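Uncharacterized protein (Thermus thermophilus HB8, PDB 6SCE) acts as a DNA nuclease in type III CRISPR defence and is activated by cyclic oligoadenylate, probably bound by its CARF domains. Local coordinates at residues A[92-97]-A[389-394]; A[112-117]-A[322-327]; A[347-350]-A[355-358]. All blocks are in the same frame, centred on the assembly; numbering follows the deposited sequence. Where two conformers were deposited one is given.

Interaction 1. Residues A[92-97]-A[389-394]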
loop_
_atom_site.group_PDB
_atom_site.type_symbol
_atom_site.label_atom_id
_atom_site.label_comp_id
_atom_site.label_asym_id
_atom_site.label_seq_id
_atom_site.Cartn_x
_atom_site.Cartn_y
_atom_site.Cartn_z
ATOM N N TRP A 92 5.676 -16.273 -4.481
ATOM C CA TRP A 92 6.418 -17.381 -3.947
ATOM C C TRP A 92 5.541 -18.333 -3.166
ATOM O O TRP A 92 5.801 -19.508 -3.177
ATOM C CB TRP A 92 7.617 -16.894 -3.127
ATOM C CG TRP A 92 8.726 -16.481 -4.011
ATOM C CD1 TRP A 92 9.167 -15.207 -4.303
ATOM C CD2 TRP A 92 9.503 -17.373 -4.800
ATOM N NE1 TRP A 92 10.205 -15.286 -5.218
ATOM C CE2 TRP A 92 10.426 -16.602 -5.528
ATOM C CE3 TRP A 92 9.518 -18.764 -4.937
ATOM C CZ2 TRP A 92 11.371 -17.187 -6.386
ATOM C CZ3 TRP A 92 10.453 -19.341 -5.790
ATOM C CH2 TRP A 92 11.357 -18.539 -6.506
ATOM N N ALA A 93 4.481 -17.839 -2.528
ATOM C CA ALA A 93 3.500 -18.732 -1.929
ATOM C C ALA A 93 2.924 -19.652 -2.998
ATOM O O ALA A 93 2.784 -20.872 -2.797
ATOM C CB ALA A 93 2.398 -17.950 -1.251
ATOM N N VAL A 94 2.596 -19.077 -4.142
ATOM C CA VAL A 94 2.026 -19.884 -5.203
ATOM C C VAL A 94 3.011 -20.966 -5.678
ATOM O O VAL A 94 2.616 -22.134 -5.840
ATOM C CB VAL A 94 1.587 -19.025 -6.382
ATOM C CG1 VAL A 94 1.265 -19.888 -7.588
ATOM C CG2 VAL A 94 0.380 -18.182 -6.000
ATOM N N ARG A 95 4.254 -20.577 -5.892
ATOM C CA ARG A 95 5.286 -21.524 -6.358
ATOM C C ARG A 95 5.614 -22.605 -5.324
ATOM O O ARG A 95 5.698 -23.795 -5.661
ATOM C CB ARG A 95 6.527 -20.789 -6.764
ATOM C CG ARG A 95 6.235 -19.942 -8.015
ATOM C CD ARG A 95 7.443 -19.506 -8.747
ATOM N NE ARG A 95 8.207 -20.663 -9.215
ATOM C CZ ARG A 95 9.459 -20.592 -9.622
ATOM N NH1 ARG A 95 10.079 -19.425 -9.675
ATOM N NH2 ARG A 95 10.096 -21.705 -9.977
ATOM N N PHE A 96 5.737 -22.204 -4.058
ATOM C CA PHE A 96 5.940 -23.172 -2.985
ATOM C C PHE A 96 4.751 -24.094 -2.830
ATOM O O PHE A 96 4.932 -25.281 -2.582
ATOM C CB PHE A 96 6.220 -22.476 -1.650
ATOM C CG PHE A 96 7.659 -22.189 -1.418
ATOM C CD1 PHE A 96 8.409 -21.511 -2.372
ATOM C CD2 PHE A 96 8.280 -22.575 -0.237
ATOM C CE1 PHE A 96 9.737 -21.233 -2.162
ATOM C CE2 PHE A 96 9.621 -22.307 -0.037
ATOM C CZ PHE A 96 10.345 -21.610 -0.987
ATOM N N LEU A 97 3.531 -23.586 -2.985
ATOM C CA LEU A 97 2.376 -24.457 -2.828
ATOM C C LEU A 97 2.416 -25.554 -3.900
ATOM O O LEU A 97 2.127 -26.719 -3.594
ATOM C CB LEU A 97 1.077 -23.717 -2.940
ATOM C CG LEU A 97 -0.207 -24.543 -2.873
ATOM C CD1 LEU A 97 -0.330 -25.287 -1.552
ATOM C CD2 LEU A 97 -1.391 -23.635 -3.102
ATOM N N GLY A 389 -6.425 -18.822 -3.264
ATOM C CA GLY A 389 -7.749 -19.238 -3.702
ATOM C C GLY A 389 -7.978 -19.030 -5.165
ATOM O O GLY A 389 -8.549 -19.881 -5.880
ATOM N N LEU A 390 -7.506 -17.883 -5.637
ATOM C CA LEU A 390 -7.617 -17.588 -7.042
ATOM C C LEU A 390 -6.742 -18.548 -7.824
ATOM O O LEU A 390 -7.168 -19.074 -8.830
ATOM C CB LEU A 390 -7.239 -16.130 -7.331
ATOM C CG LEU A 390 -6.993 -15.732 -8.797
ATOM C CD1 LEU A 390 -8.124 -16.136 -9.696
ATOM C CD2 LEU A 390 -6.852 -14.225 -8.866
ATOM N N TYR A 391 -5.510 -18.766 -7.383
ATOM C CA TYR A 391 -4.629 -19.686 -8.085
ATOM C C TYR A 391 -5.257 -21.092 -8.171
ATOM O O TYR A 391 -5.170 -21.744 -9.200
ATOM C CB TYR A 391 -3.275 -19.770 -7.379
ATOM C CG TYR A 391 -2.452 -20.930 -7.853
ATOM C CD1 TYR A 391 -1.866 -20.920 -9.106
ATOM C CD2 TYR A 391 -2.231 -22.024 -7.031
ATOM C CE1 TYR A 391 -1.100 -21.997 -9.551
ATOM C CE2 TYR A 391 -1.469 -23.101 -7.463
ATOM C CZ TYR A 391 -0.906 -23.082 -8.719
ATOM O OH TYR A 391 -0.133 -24.171 -9.119
ATOM N N LEU A 392 -5.920 -21.521 -7.104
ATOM C CA LEU A 392 -6.491 -22.875 -7.044
ATOM C C LEU A 392 -7.736 -23.026 -7.922
ATOM O O LEU A 392 -8.139 -24.157 -8.239
ATOM C CB LEU A 392 -6.789 -23.270 -5.587
ATOM C CG LEU A 392 -5.530 -23.529 -4.753
ATOM C CD1 LEU A 392 -5.843 -23.610 -3.283
ATOM C CD2 LEU A 392 -4.792 -24.785 -5.197
ATOM N N ALA A 393 -8.329 -21.909 -8.305
ATOM C CA ALA A 393 -9.423 -21.890 -9.276
ATOM C C ALA A 393 -8.945 -22.108 -10.699
ATOM O O ALA A 393 -9.742 -22.416 -11.576
ATOM C CB ALA A 393 -10.159 -20.572 -9.214
ATOM N N LEU A 394 -7.655 -21.884 -10.947
ATOM C CA LEU A 394 -7.137 -21.924 -12.299
ATOM C C LEU A 394 -7.051 -23.363 -12.806
ATOM O O LEU A 394 -7.072 -24.301 -12.026
ATOM C CB LEU A 394 -5.784 -21.254 -12.395
ATOM C CG LEU A 394 -5.831 -19.792 -11.907
ATOM C CD1 LEU A 394 -4.460 -19.192 -12.124
ATOM C CD2 LEU A 394 -6.908 -18.917 -12.554
HETATM O O HOH W 1 2.222 -23.734 -8.118
#

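Interaction 2. Residues A[112-117]-A[322-327]. With nucleotides of chain B.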
loop_
_atom_site.group_PDB
_atom_site.type_symbol
_atom_site.label_atom_id
_atom_site.label_comp_id
_atom_site.label_asym_id
_atom_site.label_seq_id
_atom_site.Cartn_x
_atom_site.Cartn_y
_atom_site.Cartn_z
ATOM N N GLY A 112 -4.356 -12.982 9.543
ATOM C CA GLY A 112 -4.783 -12.088 10.610
ATOM C C GLY A 112 -5.260 -10.742 10.145
ATOM O O GLY A 112 -5.021 -9.715 10.811
ATOM N N HIS A 113 -5.963 -10.729 9.028
ATOM C CA HIS A 113 -6.297 -9.497 8.401
ATOM C C HIS A 113 -7.703 -8.974 8.709
ATOM O O HIS A 113 -8.093 -7.956 8.168
ATOM C CB HIS A 113 -6.085 -9.632 6.904
ATOM C CG HIS A 113 -4.640 -9.784 6.525
ATOM N ND1 HIS A 113 -4.094 -10.982 6.143
ATOM C CD2 HIS A 113 -3.646 -8.871 6.449
ATOM C CE1 HIS A 113 -2.812 -10.806 5.856
ATOM N NE2 HIS A 113 -2.519 -9.537 6.033
ATOM N N ARG A 114 -8.456 -9.655 9.565
ATOM C CA ARG A 114 -9.746 -9.109 10.010
ATOM C C ARG A 114 -9.632 -8.486 11.414
ATOM O O ARG A 114 -9.250 -9.152 12.381
ATOM C CB ARG A 114 -10.810 -10.217 9.966
ATOM C CG ARG A 114 -12.160 -9.841 10.600
ATOM C CD ARG A 114 -12.895 -8.685 9.952
ATOM N NE ARG A 114 -13.317 -8.848 8.552
ATOM C CZ ARG A 114 -14.333 -9.575 8.099
ATOM N NH1 ARG A 114 -15.092 -10.314 8.917
ATOM N NH2 ARG A 114 -14.602 -9.564 6.802
ATOM N N ALA A 115 -9.914 -7.195 11.497
ATOM C CA ALA A 115 -9.823 -6.446 12.733
ATOM C C ALA A 115 -10.665 -7.066 13.827
ATOM O O ALA A 115 -11.774 -7.544 13.561
ATOM C CB ALA A 115 -10.260 -4.989 12.513
ATOM N N LEU A 116 -10.088 -7.078 15.023
ATOM C CA LEU A 116 -10.658 -7.604 16.248
ATOM C C LEU A 116 -10.866 -9.106 16.301
ATOM O O LEU A 116 -11.476 -9.609 17.244
ATOM C CB LEU A 116 -11.971 -6.873 16.602
ATOM C CG LEU A 116 -11.849 -5.399 16.951
ATOM C CD1 LEU A 116 -13.220 -4.873 17.357
ATOM C CD2 LEU A 116 -10.855 -5.158 18.059
ATOM N N GLU A 117 -10.359 -9.852 15.321
ATOM C CA GLU A 117 -10.385 -11.315 15.411
ATOM C C GLU A 117 -9.017 -11.863 15.748
ATOM O O GLU A 117 -8.026 -11.186 15.535
ATOM C CB GLU A 117 -10.849 -11.907 14.111
ATOM C CG GLU A 117 -12.354 -11.810 13.927
ATOM C CD GLU A 117 -12.863 -12.742 12.850
ATOM O OE1 GLU A 117 -12.071 -13.547 12.323
ATOM O OE2 GLU A 117 -14.059 -12.641 12.510
ATOM N N THR A 322 -13.246 -8.309 0.220
ATOM C CA THR A 322 -13.888 -8.418 1.492
ATOM C C THR A 322 -14.755 -7.183 1.711
ATOM O O THR A 322 -14.571 -6.109 1.106
ATOM C CB THR A 322 -12.858 -8.494 2.630
ATOM O OG1 THR A 322 -11.952 -7.394 2.493
ATOM C CG2 THR A 322 -12.085 -9.778 2.562
ATOM N N PRO A 323 -15.725 -7.315 2.615
ATOM C CA PRO A 323 -16.614 -6.177 2.842
ATOM C C PRO A 323 -15.892 -4.953 3.328
ATOM O O PRO A 323 -16.270 -3.853 2.957
ATOM C CB PRO A 323 -17.633 -6.706 3.872
ATOM C CG PRO A 323 -17.157 -8.023 4.314
ATOM C CD PRO A 323 -16.060 -8.493 3.419
ATOM N N GLU A 324 -14.825 -5.108 4.112
ATOM C CA GLU A 324 -14.038 -3.940 4.529
ATOM C C GLU A 324 -13.292 -3.206 3.378
ATOM O O GLU A 324 -12.808 -2.089 3.563
ATOM C CB GLU A 324 -13.082 -4.287 5.683
ATOM C CG GLU A 324 -12.065 -5.392 5.418
ATOM C CD GLU A 324 -12.541 -6.774 5.857
ATOM O OE1 GLU A 324 -11.826 -7.508 6.596
ATOM O OE2 GLU A 324 -13.642 -7.152 5.465
HETATM N N MSE A 325 -13.234 -3.802 2.190
HETATM C CA MSE A 325 -12.635 -3.149 1.017
HETATM C C MSE A 325 -13.743 -2.718 0.073
HETATM O O MSE A 325 -13.508 -2.543 -1.137
HETATM C CB MSE A 325 -11.679 -4.131 0.311
HETATM C CG MSE A 325 -10.430 -4.549 1.074
HETATM SE SE MSE A 325 -9.137 -3.054 1.011
HETATM C CE MSE A 325 -7.789 -3.988 2.096
ATOM N N GLU A 326 -14.975 -2.514 0.578
ATOM C CA GLU A 326 -16.073 -2.146 -0.315
ATOM C C GLU A 326 -15.770 -0.884 -1.132
ATOM O O GLU A 326 -16.024 -0.863 -2.311
ATOM C CB GLU A 326 -17.393 -1.979 0.453
ATOM C CG GLU A 326 -18.545 -1.529 -0.430
ATOM C CD GLU A 326 -18.624 -0.017 -0.555
ATOM O OE1 GLU A 326 -18.127 0.688 0.350
ATOM O OE2 GLU A 326 -19.191 0.465 -1.556
ATOM N N SER A 327 -15.225 0.160 -0.513
ATOM C CA SER A 327 -14.924 1.402 -1.244
ATOM C C SER A 327 -13.986 1.139 -2.422
ATOM O O SER A 327 -14.235 1.567 -3.545
ATOM C CB SER A 327 -14.262 2.442 -0.340
ATOM O OG SER A 327 -15.139 2.818 0.697
ATOM P P A B 3 -0.362 -11.155 3.029
ATOM O OP1 A B 3 -1.058 -12.486 3.258
ATOM O OP2 A B 3 0.935 -11.286 2.278
ATOM O "O5'" A B 3 -1.354 -10.178 2.271
ATOM C "C5'" A B 3 -1.134 -8.765 2.153
ATOM C "C4'" A B 3 -2.228 -8.224 1.262
ATOM O "O4'" A B 3 -3.522 -8.396 1.914
ATOM C "C3'" A B 3 -2.120 -6.745 0.908
ATOM O "O3'" A B 3 -2.275 -6.650 -0.494
ATOM C "C2'" A B 3 -3.298 -6.119 1.672
ATOM O "O2'" A B 3 -3.809 -4.946 1.078
ATOM C "C1'" A B 3 -4.303 -7.263 1.637
ATOM N N9 A B 3 -5.322 -7.180 2.659
ATOM C C8 A B 3 -5.116 -6.965 4.001
ATOM N N7 A B 3 -6.242 -6.979 4.687
ATOM C C5 A B 3 -7.220 -7.256 3.746
ATOM C C6 A B 3 -8.614 -7.418 3.858
ATOM N N6 A B 3 -9.258 -7.357 5.021
ATOM N N1 A B 3 -9.291 -7.711 2.724
ATOM C C2 A B 3 -8.619 -7.809 1.570
ATOM N N3 A B 3 -7.307 -7.671 1.340
ATOM C C4 A B 3 -6.663 -7.391 2.489
ATOM P P A B 2 5.623 -9.893 4.927
ATOM O OP1 A B 2 6.095 -8.663 5.636
ATOM O OP2 A B 2 6.242 -11.243 5.173
ATOM O "O5'" A B 2 4.053 -10.027 5.227
ATOM C "C5'" A B 2 3.387 -11.259 4.863
ATOM C "C4'" A B 2 1.941 -11.186 5.284
ATOM O "O4'" A B 2 1.883 -11.156 6.736
ATOM C "C3'" A B 2 1.162 -9.972 4.794
ATOM O "O3'" A B 2 -0.156 -10.332 4.385
ATOM C "C2'" A B 2 1.082 -9.087 6.035
ATOM O "O2'" A B 2 -0.075 -8.280 6.047
ATOM C "C1'" A B 2 1.012 -10.133 7.139
ATOM N N9 A B 2 1.381 -9.658 8.459
ATOM C C8 A B 2 2.132 -8.548 8.773
ATOM N N7 A B 2 2.229 -8.359 10.064
ATOM C C5 A B 2 1.490 -9.385 10.633
ATOM C C6 A B 2 1.197 -9.720 11.969
ATOM N N6 A B 2 1.567 -8.984 13.015
ATOM N N1 A B 2 0.464 -10.839 12.180
ATOM C C2 A B 2 0.011 -11.513 11.114
ATOM N N3 A B 2 0.209 -11.287 9.815
ATOM C C4 A B 2 0.960 -10.189 9.645
HETATM O O HOH W 2 -10.710 -6.055 8.920
#

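Interaction 3. Residues A[347-350]-A[355-358]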
loop_
_atom_site.group_PDB
_atom_site.type_symbol
_atom_site.label_atom_id
_atom_site.label_comp_id
_atom_site.label_asym_id
_atom_site.label_seq_id
_atom_site.Cartn_x
_atom_site.Cartn_y
_atom_site.Cartn_z
ATOM N N PHE A 347 -18.526 -10.193 -2.864
ATOM C CA PHE A 347 -17.860 -10.151 -1.569
ATOM C C PHE A 347 -17.565 -11.537 -1.013
ATOM O O PHE A 347 -18.435 -12.455 -1.031
ATOM C CB PHE A 347 -18.680 -9.375 -0.538
ATOM C CG PHE A 347 -18.750 -7.908 -0.788
ATOM C CD1 PHE A 347 -17.610 -7.112 -0.692
ATOM C CD2 PHE A 347 -19.965 -7.303 -1.115
ATOM C CE1 PHE A 347 -17.680 -5.746 -0.908
ATOM C CE2 PHE A 347 -20.037 -5.931 -1.332
ATOM C CZ PHE A 347 -18.883 -5.154 -1.242
ATOM N N LEU A 348 -16.365 -11.675 -0.450
ATOM C CA LEU A 348 -15.995 -12.833 0.380
ATOM C C LEU A 348 -16.491 -12.602 1.794
ATOM O O LEU A 348 -16.670 -11.457 2.189
ATOM C CB LEU A 348 -14.482 -13.028 0.411
ATOM C CG LEU A 348 -13.806 -13.104 -0.952
ATOM C CD1 LEU A 348 -12.296 -13.219 -0.730
ATOM C CD2 LEU A 348 -14.340 -14.253 -1.818
ATOM N N SER A 349 -16.729 -13.681 2.538
ATOM C CA SER A 349 -17.104 -13.593 3.937
ATOM C C SER A 349 -16.010 -12.896 4.733
ATOM O O SER A 349 -16.300 -12.138 5.648
ATOM C CB SER A 349 -17.358 -14.986 4.527
ATOM O OG SER A 349 -18.390 -15.644 3.813
ATOM N N GLY A 350 -14.750 -13.125 4.363
ATOM C CA GLY A 350 -13.653 -12.439 5.040
ATOM C C GLY A 350 -12.325 -12.705 4.341
ATOM O O GLY A 350 -12.265 -13.461 3.372
ATOM N N ARG A 355 -11.343 -20.695 0.169
ATOM C CA ARG A 355 -12.243 -21.628 -0.533
ATOM C C ARG A 355 -13.391 -20.944 -1.243
ATOM O O ARG A 355 -13.839 -21.422 -2.300
ATOM C CB ARG A 355 -12.746 -22.696 0.431
ATOM C CG ARG A 355 -11.618 -23.630 0.863
ATOM C CD ARG A 355 -12.055 -24.750 1.821
ATOM N NE ARG A 355 -12.568 -24.262 3.105
ATOM C CZ ARG A 355 -13.859 -24.022 3.374
ATOM N NH1 ARG A 355 -14.218 -23.585 4.577
ATOM N NH2 ARG A 355 -14.805 -24.210 2.455
ATOM N N GLU A 356 -13.858 -19.822 -0.705
ATOM C CA GLU A 356 -14.850 -19.015 -1.405
ATOM C C GLU A 356 -14.324 -18.462 -2.714
ATOM O O GLU A 356 -15.022 -18.457 -3.723
ATOM C CB GLU A 356 -15.366 -17.867 -0.543
ATOM C CG GLU A 356 -16.146 -18.342 0.681
ATOM C CD GLU A 356 -16.727 -17.209 1.496
ATOM O OE1 GLU A 356 -16.700 -16.054 1.031
ATOM O OE2 GLU A 356 -17.235 -17.471 2.607
ATOM N N VAL A 357 -13.090 -17.959 -2.721
ATOM C CA VAL A 357 -12.533 -17.457 -3.971
ATOM C C VAL A 357 -12.461 -18.578 -5.008
ATOM O O VAL A 357 -12.858 -18.400 -6.164
ATOM C CB VAL A 357 -11.118 -16.841 -3.791
ATOM C CG1 VAL A 357 -10.594 -16.410 -5.145
ATOM C CG2 VAL A 357 -11.158 -15.665 -2.833
ATOM N N ARG A 358 -11.921 -19.718 -4.591
ATOM C CA ARG A 358 -11.769 -20.870 -5.458
ATOM C C ARG A 358 -13.125 -21.285 -6.043
ATOM O O ARG A 358 -13.259 -21.483 -7.250
ATOM C CB ARG A 358 -11.143 -22.045 -4.701
ATOM C CG ARG A 358 -10.773 -23.238 -5.594
ATOM C CD ARG A 358 -10.459 -24.478 -4.758
ATOM N NE ARG A 358 -11.610 -24.728 -3.890
ATOM C CZ ARG A 358 -11.573 -25.244 -2.661
ATOM N NH1 ARG A 358 -10.442 -25.621 -2.101
ATOM N NH2 ARG A 358 -12.710 -25.384 -1.982
#

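Interaction 1. Residues A[92-97]-A[389-394]
Val94 and Tyr391 form the centre of a contact between helix 90-100 and helix 384-393, whose short segments pass with axes 10.9 Å apart at 49°. Each helix follows the fourth strand of its own seven-stranded sheet, and the two sheets share one strand order, consistent with the contact joining equivalent helices of two CARF-like domains. Tyr391 can be followed outward. Its CB points at the other helix, and with CG anti to the backbone N (chi1 166°) the ring stands in the gap between the helices. CG lies 3.9 Å from Val94 CG1. That methyl comes down over one face rather than at an edge, 3.6 Å from Tyr391 CD1. It sits 13° off the ring normal at 3.7 Å from the Tyr391 centroid, which is the evidence for a CH-pi contact. CE1 and CZ pass beneath the same methyl. At the tip, Tyr391 OH is hydrogen-bonded at 2.6 Å to a water, and this water donates to Val94 O at 2.8 Å. On the other ortho side of the ring, Tyr391 CD2 is approached obliquely by Leu97 CD2 at 4.3 Å, a looser contact. Leu97 CD2 also lies 4.2 Å from Leu392 CD2, the two side chains crossing at about a right angle. Leu388 of helix 384-393 touches both Val94 and Leu97 and extends the apolar patch. No direct hydrogen bond joins the segments, so the chemistry implies an interface held by carbon packing, with its one polar bridge running through water.

Interaction 2. Residues A[112-117]-A[322-327]
The pocket for the cyclic oligoadenylate activator is bordered here by the Arg114–Glu324 salt bridge, which joins the loop after strand 105-111 to the residues between strand 316-321 and helix 326-338. Arg114, the first residue of a type II beta turn, bends at chi2 and chi3 and grips the carboxylate side-on with two nitrogens. Arg114 NE meets Glu324 OE1 at 2.8 Å, almost straight (178°) and in the guanidinium plane, although it reaches the oxygen from above the carboxylate plane. Arg114 NH2 takes the syn lone pair of Glu324 OE2 at 2.9 Å, a bent bond (146°) tilted from the guanidinium plane. The two planes stand 47° apart, so this is a twisted pair rather than a coplanar fork. Glu324 OE1 also accepts from N6 of A3 of chain B at 3.0 Å, and from a water that bridges to Ala115 N. Three donors therefore converge on one oxygen. Beside it, Thr322 OG1 donates to N1 of the same adenine at 2.7 Å, while CE of selenomethionine Met325 rests over the base, 3.6 Å from A3 C4. His113 NE2 pairs with O2' of A2 of chain B at 2.7 Å, its ring edge turned to that ribose. An acceptor facing N6 and a donor facing N1 match adenine, whereas guanine would present the reverse pattern; Arg114 probably holds the carboxylate in the position this reading of the base requires.

Interaction 3. Residues A[347-350]-A[355-358]
Ser349 and Glu356 tie together the turn that leads from strand 342-347 into helix 354-370, a beta-to-alpha connection at the edge of the sheet of what is probably the second CARF domain. The polar part has two bonds to one carboxylate. Ser349 N donates to Glu356 OE1 at 2.8 Å with an N-H...O angle of 167°, arriving on the syn side but 21° out of the carboxylate plane. Ser349 OG donates to Glu356 OE2; at 2.5 Å this is unusually short, so the exact length is doubtful and no strength should be read from it. The serine torsion explains the pairing: with OG beside the backbone N (chi1 -59°), hydroxyl and amide face the same carboxylate, which Glu356 delivers on a chain extended beyond CG. Replacing Glu356 by an alanine would probably leave Ser349 N and OG without these acceptors and set the turn freer to move. Beside these bonds Glu356 OE1 also packs against Leu348 CA at 3.4 Å, a plain carbon-oxygen contact. The second kind of interaction is apolar. Leu348 runs past Glu356 in the opposite direction and sends its branched end to Val357, crossing it obliquely. This layer is continued by Met386 against Leu348 and Leu390 against Val357, both from helix 384-393, while backbone hydrogen bonds between Leu348 and Thr321 hold the leucine to the neighbouring strand. Both leucine methyls converge on one valine methyl: Val357 CG2 stands 3.6 Å from Leu348 CD2 and 3.4 Å from Leu348 CD1, the latter tighter than a usual van der Waals contact.

Interactions 1 and 2 each join the first CARF-like domain to the second, whereas interaction 3 lies wholly within the second. Along the chain, 92-97 and 112-117 come first, then 322-327, the complete interaction 3 and finally 389-394. Interactions 2 and 3 have centres 12 Å apart and touch: Arg114 NH2 is 3.3 Å from Ser349 O, a probable hydrogen bond. Interactions 1 and 3, 15 Å between centres, meet where helix 354-370 packs on helix 384-393. Interactions 1 and 2 do not touch, with centres 22 Å apart. Interaction 3 thus lies between the nucleotide pocket and the interdomain helix pair and touches both.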